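Local coordinates for large exoprotein involved in heme utilization or adhesion (Yersinia kristensenii ATCC 33638, PDB 5E3E), which probably acts as an RNA-degrading contact-dependent growth inhibition toxin of the RNase A superfamily and binds its immunity protein CdiI, which presumably neutralises it, at residues H3-H8 with S29-R34; V72-S77 with S86-A91. All blocks are in the same frame, centred on the assembly; numbering follows the deposited sequence.

Contact 1: H3-H8 with S29-R34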
loop_
_atom_site.group_PDB
_atom_site.type_symbol
_atom_site.label_atom_id
_atom_site.label_comp_id
_atom_site.label_asym_id
_atom_site.label_seq_id
_atom_site.Cartn_x
_atom_site.Cartn_y
_atom_site.Cartn_z
ATOM N N HIS B 3 -3.564 16.241 5.080
ATOM C CA HIS B 3 -3.315 14.943 5.736
ATOM C C HIS B 3 -4.060 13.879 4.948
ATOM O O HIS B 3 -5.306 13.890 4.924
ATOM C CB HIS B 3 -3.801 14.970 7.187
ATOM C CG HIS B 3 -3.117 16.020 8.013
ATOM N ND1 HIS B 3 -1.754 16.024 8.224
ATOM C CD2 HIS B 3 -3.602 17.109 8.661
ATOM C CE1 HIS B 3 -1.427 17.078 8.959
ATOM N NE2 HIS B 3 -2.530 17.740 9.249
ATOM N N LEU B 4 -3.311 12.993 4.286
ATOM C CA LEU B 4 -3.928 12.090 3.314
ATOM C C LEU B 4 -4.888 11.084 3.920
ATOM O O LEU B 4 -5.783 10.597 3.233
ATOM C CB LEU B 4 -2.898 11.369 2.457
ATOM C CG LEU B 4 -2.056 12.326 1.580
ATOM C CD1 LEU B 4 -1.033 11.554 0.805
ATOM C CD2 LEU B 4 -2.880 13.166 0.630
ATOM N N ILE B 5 -4.756 10.804 5.193
ATOM C CA ILE B 5 -5.740 9.929 5.836
ATOM C C ILE B 5 -7.149 10.504 5.650
ATOM O O ILE B 5 -8.118 9.764 5.627
ATOM C CB ILE B 5 -5.434 9.690 7.332
ATOM C CG1 ILE B 5 -6.259 8.537 7.910
ATOM C CG2 ILE B 5 -5.631 10.954 8.162
ATOM C CD1 ILE B 5 -5.535 7.790 8.988
ATOM N N ASP B 6 -7.262 11.828 5.481
ATOM C CA ASP B 6 -8.590 12.436 5.359
ATOM C C ASP B 6 -9.285 12.083 4.062
ATOM O O ASP B 6 -10.534 12.231 3.957
ATOM C CB ASP B 6 -8.516 13.962 5.547
ATOM C CG ASP B 6 -8.069 14.356 6.954
ATOM O OD1 ASP B 6 -8.309 13.579 7.905
ATOM O OD2 ASP B 6 -7.464 15.440 7.128
ATOM N N ARG B 7 -8.519 11.596 3.082
ATOM C CA ARG B 7 -9.100 11.045 1.840
ATOM C C ARG B 7 -9.846 9.714 2.117
ATOM O O ARG B 7 -10.520 9.175 1.220
ATOM C CB ARG B 7 -8.000 10.791 0.800
ATOM C CG ARG B 7 -7.371 12.080 0.324
ATOM C CD ARG B 7 -6.077 11.870 -0.420
ATOM N NE ARG B 7 -6.091 10.683 -1.239
ATOM C CZ ARG B 7 -6.824 10.496 -2.341
ATOM N NH1 ARG B 7 -7.639 11.432 -2.776
ATOM N NH2 ARG B 7 -6.735 9.334 -2.992
ATOM N N HIS B 8 -9.728 9.214 3.338
ATOM C CA HIS B 8 -10.242 7.876 3.746
ATOM C C HIS B 8 -11.022 7.960 5.046
ATOM O O HIS B 8 -11.060 6.993 5.831
ATOM C CB HIS B 8 -9.095 6.883 3.878
ATOM C CG HIS B 8 -8.228 6.851 2.669
ATOM N ND1 HIS B 8 -8.564 6.157 1.538
ATOM C CD2 HIS B 8 -7.066 7.491 2.385
ATOM C CE1 HIS B 8 -7.634 6.340 0.616
ATOM N NE2 HIS B 8 -6.732 7.172 1.095
ATOM N N SER B 29 -11.127 2.568 -0.081
ATOM C CA SER B 29 -11.781 2.372 1.197
ATOM C C SER B 29 -11.757 3.635 2.066
ATOM O O SER B 29 -10.981 4.576 1.822
ATOM C CB SER B 29 -11.101 1.216 1.911
ATOM O OG SER B 29 -9.739 1.546 2.222
ATOM N N SER B 30 -12.580 3.608 3.110
ATOM C CA SER B 30 -12.777 4.756 3.989
ATOM C C SER B 30 -13.230 4.274 5.367
ATOM O O SER B 30 -14.110 3.406 5.459
ATOM C CB SER B 30 -13.837 5.691 3.418
ATOM O OG SER B 30 -14.093 6.761 4.297
ATOM N N PHE B 31 -12.650 4.863 6.417
ATOM C CA PHE B 31 -13.133 4.683 7.786
ATOM C C PHE B 31 -14.520 5.309 7.903
ATOM O O PHE B 31 -14.849 6.274 7.215
ATOM C CB PHE B 31 -12.220 5.354 8.803
ATOM C CG PHE B 31 -10.858 4.745 8.883
ATOM C CD1 PHE B 31 -10.676 3.490 9.475
ATOM C CD2 PHE B 31 -9.765 5.397 8.340
ATOM C CE1 PHE B 31 -9.426 2.939 9.558
ATOM C CE2 PHE B 31 -8.524 4.854 8.431
ATOM C CZ PHE B 31 -8.352 3.602 9.025
ATOM N N THR B 32 -15.334 4.737 8.766
ATOM C CA THR B 32 -16.717 5.203 8.958
ATOM C C THR B 32 -16.771 6.688 9.317
ATOM O O THR B 32 -17.613 7.417 8.833
ATOM C CB THR B 32 -17.347 4.422 10.083
ATOM O OG1 THR B 32 -17.288 3.040 9.738
ATOM C CG2 THR B 32 -18.823 4.814 10.278
ATOM N N ASP B 33 -15.899 7.095 10.222
ATOM C CA ASP B 33 -15.925 8.471 10.736
ATOM C C ASP B 33 -14.640 8.790 11.426
ATOM O O ASP B 33 -13.797 7.923 11.582
ATOM C CB ASP B 33 -17.113 8.697 11.698
ATOM C CG ASP B 33 -17.270 7.599 12.731
ATOM O OD1 ASP B 33 -16.288 7.234 13.401
ATOM O OD2 ASP B 33 -18.417 7.115 12.897
ATOM N N ARG B 34 -14.493 10.046 11.854
ATOM C CA ARG B 34 -13.246 10.497 12.493
ATOM C C ARG B 34 -12.951 9.778 13.796
ATOM O O ARG B 34 -11.822 9.398 14.061
ATOM C CB ARG B 34 -13.268 12.032 12.700
ATOM C CG ARG B 34 -11.889 12.634 12.996
ATOM C CD ARG B 34 -11.872 14.165 12.891
ATOM N NE ARG B 34 -10.671 14.645 12.172
ATOM C CZ ARG B 34 -10.321 15.924 12.017
ATOM N NH1 ARG B 34 -11.051 16.904 12.546
ATOM N NH2 ARG B 34 -9.216 16.224 11.336
#
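H8 O receives a hydrogen bond from F31 N at 2.7 Å and a CA-H...O contact from S30 CA at 3.4 Å. H8, directly after the 3-10 turn of residues 4-7, ties this N-terminal segment to strand 27-31 of the antiparallel sheet in this RNase A superfamily toxin. F31 N lies above the carbonyl plane of H8, 40° out of it. F31 CG sits beside its own backbone N (chi1 -66°); ring atom CD2 lies 3.2 Å from H8 O, which approaches the ring obliquely. The imidazole adds a second anchor: H8 ND1 donates to S29 O at 2.9 Å, nearly along the C=O axis, with the acceptor in the ring plane at the ring edge. H8 thus engages the strand through both backbone and side chain. H8 NE2 is hydrogen-bonded to D21 of the CdiI immunity protein, so bonds on both nitrogens fix the rotation of the ring; the same CdiI aspartate also forms a salt bridge with R7 NE. The hydroxyl of S30 is hydrogen-bonded to K11 N. Apolar packing is slight across the two segments, I5 CD1 approaching F31 CE2 obliquely at 4.2 Å, while A37 and V40 of helix 34-47 also touch the F31 side chain. Farther along, D6 OD1 and R34 NH2, oppositely charged, stay 4.4 Å apart, too far for a salt bridge.

Contact 2: V72-S77 with S86-A91. With NA (sodium ion), chain G.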
loop_
_atom_site.group_PDB
_atom_site.type_symbol
_atom_site.label_atom_id
_atom_site.label_comp_id
_atom_site.label_asym_id
_atom_site.label_seq_id
_atom_site.Cartn_x
_atom_site.Cartn_y
_atom_site.Cartn_z
ATOM N N VAL B 72 -14.531 -6.206 14.092
ATOM C CA VAL B 72 -15.629 -5.230 14.160
ATOM C C VAL B 72 -15.427 -4.227 13.011
ATOM O O VAL B 72 -14.317 -3.735 12.814
ATOM C CB VAL B 72 -15.674 -4.500 15.528
ATOM C CG1 VAL B 72 -16.668 -3.362 15.529
ATOM C CG2 VAL B 72 -16.041 -5.483 16.644
ATOM N N PRO B 73 -16.492 -3.961 12.232
ATOM C CA PRO B 73 -16.341 -3.059 11.080
ATOM C C PRO B 73 -15.912 -1.674 11.470
ATOM O O PRO B 73 -16.480 -1.065 12.387
ATOM C CB PRO B 73 -17.745 -3.016 10.457
ATOM C CG PRO B 73 -18.529 -4.078 11.106
ATOM C CD PRO B 73 -17.883 -4.393 12.410
ATOM N N ILE B 74 -14.912 -1.172 10.746
ATOM C CA ILE B 74 -14.399 0.168 10.939
ATOM C C ILE B 74 -14.524 1.038 9.699
ATOM O O ILE B 74 -14.091 2.190 9.693
ATOM C CB ILE B 74 -12.938 0.135 11.502
ATOM C CG1 ILE B 74 -11.962 -0.730 10.665
ATOM C CG2 ILE B 74 -12.938 -0.425 12.902
ATOM C CD1 ILE B 74 -11.905 -0.432 9.219
ATOM N N GLY B 75 -15.157 0.527 8.648
ATOM C CA GLY B 75 -15.299 1.244 7.415
ATOM C C GLY B 75 -15.774 0.357 6.283
ATOM O O GLY B 75 -16.300 -0.768 6.528
ATOM N N ILE B 76 -15.605 0.900 5.075
ATOM C CA ILE B 76 -16.145 0.329 3.858
ATOM C C ILE B 76 -15.078 0.306 2.770
ATOM O O ILE B 76 -14.126 1.091 2.789
ATOM C CB ILE B 76 -17.399 1.060 3.335
ATOM C CG1 ILE B 76 -17.108 2.546 3.069
ATOM C CG2 ILE B 76 -18.556 0.859 4.324
ATOM C CD1 ILE B 76 -18.206 3.309 2.365
ATOM N N SER B 77 -15.307 -0.593 1.824
ATOM C CA SER B 77 -14.437 -0.768 0.675
ATOM C C SER B 77 -15.243 -1.106 -0.555
ATOM O O SER B 77 -16.234 -1.809 -0.477
ATOM C CB SER B 77 -13.415 -1.861 0.948
ATOM O OG SER B 77 -12.515 -2.029 -0.153
ATOM N N SER B 86 -18.369 -3.328 0.639
ATOM C CA SER B 86 -18.023 -4.314 1.668
ATOM C C SER B 86 -17.725 -3.624 3.001
ATOM O O SER B 86 -17.064 -2.594 3.015
ATOM C CB SER B 86 -16.787 -5.118 1.217
ATOM O OG SER B 86 -17.101 -5.954 0.107
ATOM N N SER B 87 -18.201 -4.184 4.124
ATOM C CA SER B 87 -17.756 -3.691 5.428
ATOM C C SER B 87 -16.429 -4.373 5.714
ATOM O O SER B 87 -16.209 -5.527 5.336
ATOM C CB SER B 87 -18.780 -3.959 6.549
ATOM O OG SER B 87 -19.979 -3.286 6.222
ATOM N N VAL B 88 -15.513 -3.650 6.326
ATOM C CA VAL B 88 -14.171 -4.188 6.521
ATOM C C VAL B 88 -13.740 -3.933 7.959
ATOM O O VAL B 88 -14.154 -2.936 8.579
ATOM C CB VAL B 88 -13.208 -3.660 5.465
ATOM C CG1 VAL B 88 -13.541 -4.288 4.096
ATOM C CG2 VAL B 88 -13.333 -2.189 5.363
ATOM N N THR B 89 -12.954 -4.860 8.496
ATOM C CA THR B 89 -12.593 -4.864 9.909
ATOM C C THR B 89 -11.093 -4.609 10.180
ATOM O O THR B 89 -10.706 -4.328 11.312
ATOM C CB THR B 89 -12.966 -6.216 10.519
ATOM O OG1 THR B 89 -12.272 -7.275 9.835
ATOM C CG2 THR B 89 -14.487 -6.465 10.376
ATOM N N ASN B 90 -10.261 -4.711 9.154
ATOM C CA ASN B 90 -8.821 -4.511 9.310
ATOM C C ASN B 90 -8.397 -3.154 8.742
ATOM O O ASN B 90 -9.146 -2.532 8.027
ATOM C CB ASN B 90 -8.087 -5.582 8.556
ATOM C CG ASN B 90 -8.284 -6.947 9.161
ATOM O OD1 ASN B 90 -8.805 -7.094 10.265
ATOM N ND2 ASN B 90 -7.825 -7.974 8.431
ATOM N N ALA B 91 -7.180 -2.733 9.029
ATOM C CA ALA B 91 -6.685 -1.461 8.501
ATOM C C ALA B 91 -5.190 -1.421 8.320
ATOM O O ALA B 91 -4.474 -2.239 8.869
ATOM C CB ALA B 91 -7.102 -0.323 9.408
HETATM NA NA NA G . -10.641 -8.869 10.423
HETATM O O HOH W 1 -18.820 -0.780 7.730
HETATM O O HOH W 2 -16.589 -4.528 -2.097
HETATM O O HOH W 3 -12.474 -10.267 10.815
HETATM O O HOH W 4 -10.658 -9.192 8.050
HETATM O O HOH W 5 -9.082 -10.498 10.703
#
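V72 meets T89 at the open end of a beta hairpin formed by strands 75-79 and 86-97: T89 CG2 packs 3.6 Å from V72 C, and T89 CA directs a CA-H...O contact to V72 O. T89 OG1, set between its backbone N and carbonyl carbon (chi1 59°), binds the sodium ion at 2.4 Å. N90 OD1, S70 O and three waters complete a shell of six oxygens. P73 CA then makes a CA-H...O contact with V88 O. The same oxygen accepts a nearly straight hydrogen bond from I74 N at 2.9 Å, and I74 CD1 folds back to 3.4 Å from it; the isoleucine side chain also packs on T36 and V40 of helix 34-47. G75 O accepts from V88 N at 3.0 Å, the donor standing above the carbonyl plane. Water 1 donates to this oxygen as well and is hydrogen-bonded to S87 OG. Glycine brings no side chain here, and V88 CG2 lies 3.6 Å from G75 C. I76 and S87 form an antiparallel non-hydrogen-bonded pair, with I76 CA making a CA-H...O contact to S86 O. S77 and S86 follow as a hydrogen-bonded pair: S77 N donates to S86 O, and S86 N to S77 O at 2.8 Å. Water 2 donates to S77 O and accepts from S86 OG. On the sheet face that S77, S86 and V88 share, S77 CB touches V88 CG1 at 4.0 Å.

Overall arrangement
Contacts 1 and 2 have centres about 12 Å apart and meet directly, because strands 27-31 and 75-79 are antiparallel neighbours in one sheet. Two probable hydrogen bonds join them, from I76 N to S30 O at 2.9 Å and from T32 N to I74 O at 3.0 Å. The side chains continue the link: F31 of contact 1 touches I74 and A91 of contact 2, and P112 of strand 105-113 packs against F31, I74 and V88. Their outer partners differ. Contact 1 is engaged by the CdiI immunity protein, which does not reach contact 2, whereas contact 2 holds the sodium ion, about 12 Å from the F31 side chain.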